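Local coordinates for protein membrane-anchored mycosin mycp1 (Mycobacterium thermoresistibile, PDB 4HVL) that is a subtilisin-like serine protease of the mycosin family and an essential component of the ESX-1 type VII secretion system, at residues G72-P80 and A288-V296. Numbering follows the deposited sequence.
Sequences GVNGSPRVP and ALGYGGEPV
Asn74 lays its side-chain amide nitrogen over the ring of Tyr291, where a loop meets the tip of a beta hairpin by direct packing and by bridging water. The amide stands nearly upright on the ring, the planes 82° apart, with ND2 3.1 Å above the ring centre; OD1 meanwhile takes the backbone N-H of Asp97, which probably helps fix how the amide is turned. The phenol reaches Ala30 O through its OH. Ser76 follows, facing the type I turn Gly290–Gly293. With chi1 at 68°, its OG reaches forward to accept from Val79 N (3.2 Å), an ST motif, and donates to a water 2.7 Å from OG. That water in turn donates to Asn74 O and Gly290 O, tying the loop to the turn. A second water accepts from Arg78 N and donates to Gly292 O. Arg78 then bends at chi3 (79°), bringing one guanidinium face over Leu289 CD1, which sits toward the rim, 3.6 Å from NE, while NH1 forms a salt bridge with Asp117. Val79 CG2 packs against Leu289 CD1 at 4.0 Å and its side chain also touches helix 102-110. Asn74, Arg78 and Tyr291 thus spend their strongest polar bonds on neighbours, leaving the join to rest mainly on shape, one amide–ring contact and shared water.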
loop_
_atom_site.group_PDB
_atom_site.type_symbol
_atom_site.label_atom_id
_atom_site.label_comp_id
_atom_site.label_asym_id
_atom_site.label_seq_id
_atom_site.Cartn_x
_atom_site.Cartn_y
_atom_site.Cartn_z
ATOM N N GLY A 72 -4.523 7.015 -8.467
ATOM C CA GLY A 72 -5.699 6.960 -9.334
ATOM C C GLY A 72 -5.745 5.678 -10.161
ATOM O O GLY A 72 -4.769 4.891 -10.217
ATOM N N VAL A 73 -6.890 5.473 -10.800
ATOM C CA VAL A 73 -7.160 4.272 -11.586
ATOM C C VAL A 73 -7.904 4.648 -12.861
ATOM O O VAL A 73 -8.877 5.425 -12.818
ATOM C CB VAL A 73 -8.034 3.274 -10.807
ATOM C CG1 VAL A 73 -8.413 2.085 -11.687
ATOM C CG2 VAL A 73 -7.308 2.774 -9.566
ATOM N N ASN A 74 -7.427 4.132 -13.993
ATOM C CA ASN A 74 -8.175 4.215 -15.226
ATOM C C ASN A 74 -8.980 2.935 -15.316
ATOM O O ASN A 74 -8.432 1.857 -15.487
ATOM C CB ASN A 74 -7.266 4.408 -16.423
ATOM C CG ASN A 74 -6.601 5.753 -16.435
ATOM O OD1 ASN A 74 -7.180 6.767 -16.017
ATOM N ND2 ASN A 74 -5.379 5.784 -16.923
ATOM N N GLY A 75 -10.285 3.079 -15.121
ATOM C CA GLY A 75 -11.177 1.953 -14.892
ATOM C C GLY A 75 -11.515 1.200 -16.158
ATOM O O GLY A 75 -11.409 1.745 -17.272
ATOM N N SER A 76 -11.865 -0.071 -15.979
ATOM C CA SER A 76 -12.212 -0.953 -17.082
ATOM C C SER A 76 -13.058 -2.063 -16.527
ATOM O O SER A 76 -13.147 -2.210 -15.293
ATOM C CB SER A 76 -10.949 -1.547 -17.716
ATOM O OG SER A 76 -10.289 -2.445 -16.820
ATOM N N PRO A 77 -13.655 -2.886 -17.416
ATOM C CA PRO A 77 -14.439 -3.965 -16.858
ATOM C C PRO A 77 -13.628 -4.887 -15.941
ATOM O O PRO A 77 -14.183 -5.348 -14.941
ATOM C CB PRO A 77 -14.991 -4.696 -18.098
ATOM C CG PRO A 77 -15.036 -3.644 -19.174
ATOM C CD PRO A 77 -13.877 -2.708 -18.864
ATOM N N ARG A 78 -12.343 -5.130 -16.237
ATOM C CA ARG A 78 -11.520 -5.988 -15.379
ATOM C C ARG A 78 -11.001 -5.333 -14.116
ATOM O O ARG A 78 -10.656 -6.044 -13.172
ATOM C CB ARG A 78 -10.360 -6.605 -16.149
ATOM C CG ARG A 78 -10.836 -7.698 -17.090
ATOM C CD ARG A 78 -9.675 -8.353 -17.793
ATOM N NE ARG A 78 -8.984 -9.327 -16.945
ATOM C CZ ARG A 78 -7.919 -10.015 -17.328
ATOM N NH1 ARG A 78 -7.412 -9.841 -18.551
ATOM N NH2 ARG A 78 -7.372 -10.891 -16.505
ATOM N N VAL A 79 -10.955 -3.995 -14.100
ATOM C CA VAL A 79 -10.592 -3.221 -12.900
ATOM C C VAL A 79 -11.676 -2.151 -12.730
ATOM O O VAL A 79 -11.459 -0.997 -13.072
ATOM C CB VAL A 79 -9.202 -2.563 -13.035
ATOM C CG1 VAL A 79 -8.701 -2.049 -11.684
ATOM C CG2 VAL A 79 -8.192 -3.551 -13.610
ATOM N N PRO A 80 -12.892 -2.561 -12.302
ATOM C CA PRO A 80 -14.064 -1.679 -12.336
ATOM C C PRO A 80 -14.121 -0.712 -11.158
ATOM O O PRO A 80 -15.072 -0.724 -10.374
ATOM C CB PRO A 80 -15.240 -2.667 -12.302
ATOM C CG PRO A 80 -14.716 -3.808 -11.513
ATOM C CD PRO A 80 -13.275 -3.941 -11.935
ATOM N N ALA A 288 0.371 -7.415 -13.798
ATOM C CA ALA A 288 -0.831 -6.736 -13.366
ATOM C C ALA A 288 -1.653 -6.415 -14.616
ATOM O O ALA A 288 -1.341 -6.925 -15.716
ATOM C CB ALA A 288 -0.436 -5.482 -12.583
ATOM N N LEU A 289 -2.713 -5.631 -14.458
ATOM C CA LEU A 289 -3.508 -5.140 -15.581
ATOM C C LEU A 289 -3.384 -3.635 -15.756
ATOM O O LEU A 289 -3.210 -2.885 -14.790
ATOM C CB LEU A 289 -4.991 -5.488 -15.395
ATOM C CG LEU A 289 -5.351 -6.965 -15.128
ATOM C CD1 LEU A 289 -6.871 -7.106 -14.984
ATOM C CD2 LEU A 289 -4.807 -7.854 -16.228
ATOM N N GLY A 290 -3.488 -3.203 -17.005
ATOM C CA GLY A 290 -3.390 -1.795 -17.362
ATOM C C GLY A 290 -4.742 -1.118 -17.510
ATOM O O GLY A 290 -5.776 -1.607 -17.009
ATOM N N TYR A 291 -4.727 -0.003 -18.239
ATOM C CA TYR A 291 -5.865 0.890 -18.348
ATOM C C TYR A 291 -7.041 0.293 -19.124
ATOM O O TYR A 291 -8.142 0.823 -19.060
ATOM C CB TYR A 291 -5.458 2.212 -19.020
ATOM C CG TYR A 291 -4.310 2.977 -18.364
ATOM C CD1 TYR A 291 -4.008 2.822 -17.000
ATOM C CD2 TYR A 291 -3.549 3.891 -19.099
ATOM C CE1 TYR A 291 -2.961 3.521 -16.401
ATOM C CE2 TYR A 291 -2.513 4.595 -18.501
ATOM C CZ TYR A 291 -2.211 4.397 -17.153
ATOM O OH TYR A 291 -1.198 5.119 -16.552
ATOM N N GLY A 292 -6.801 -0.776 -19.877
ATOM C CA GLY A 292 -7.877 -1.449 -20.605
ATOM C C GLY A 292 -8.203 -2.808 -19.991
ATOM O O GLY A 292 -9.008 -3.537 -20.524
ATOM N N GLY A 293 -7.582 -3.143 -18.868
ATOM C CA GLY A 293 -7.717 -4.482 -18.298
ATOM C C GLY A 293 -6.848 -5.517 -18.980
ATOM O O GLY A 293 -7.064 -6.727 -18.803
ATOM N N GLU A 294 -5.849 -5.038 -19.734
ATOM C CA GLU A 294 -4.891 -5.878 -20.469
ATOM C C GLU A 294 -3.708 -6.250 -19.579
ATOM O O GLU A 294 -3.227 -5.421 -18.812
ATOM C CB GLU A 294 -4.391 -5.125 -21.733
ATOM C CG GLU A 294 -3.249 -4.111 -21.552
ATOM C CD GLU A 294 -3.602 -2.773 -20.884
ATOM O OE1 GLU A 294 -4.727 -2.593 -20.391
ATOM O OE2 GLU A 294 -2.732 -1.856 -20.861
ATOM N N PRO A 295 -3.207 -7.487 -19.691
ATOM C CA PRO A 295 -2.065 -7.830 -18.850
ATOM C C PRO A 295 -0.827 -6.967 -19.168
ATOM O O PRO A 295 -0.560 -6.658 -20.334
ATOM C CB PRO A 295 -1.804 -9.312 -19.152
ATOM C CG PRO A 295 -2.726 -9.712 -20.241
ATOM C CD PRO A 295 -3.632 -8.585 -20.586
ATOM N N VAL A 296 -0.128 -6.544 -18.114
ATOM C CA VAL A 296 1.101 -5.797 -18.243
ATOM C C VAL A 296 2.162 -6.321 -17.274
ATOM O O VAL A 296 1.833 -6.858 -16.209
ATOM C CB VAL A 296 0.896 -4.291 -17.966
ATOM C CG1 VAL A 296 0.129 -3.635 -19.104
ATOM C CG2 VAL A 296 0.218 -4.053 -16.605
HETATM O O HOH W 1 -8.324 -0.919 -15.891
HETATM O O HOH W 2 -9.401 3.107 -18.520
HETATM O O HOH W 3 -10.930 0.984 -20.119
HETATM O O HOH W 4 -11.218 -4.856 -18.977
#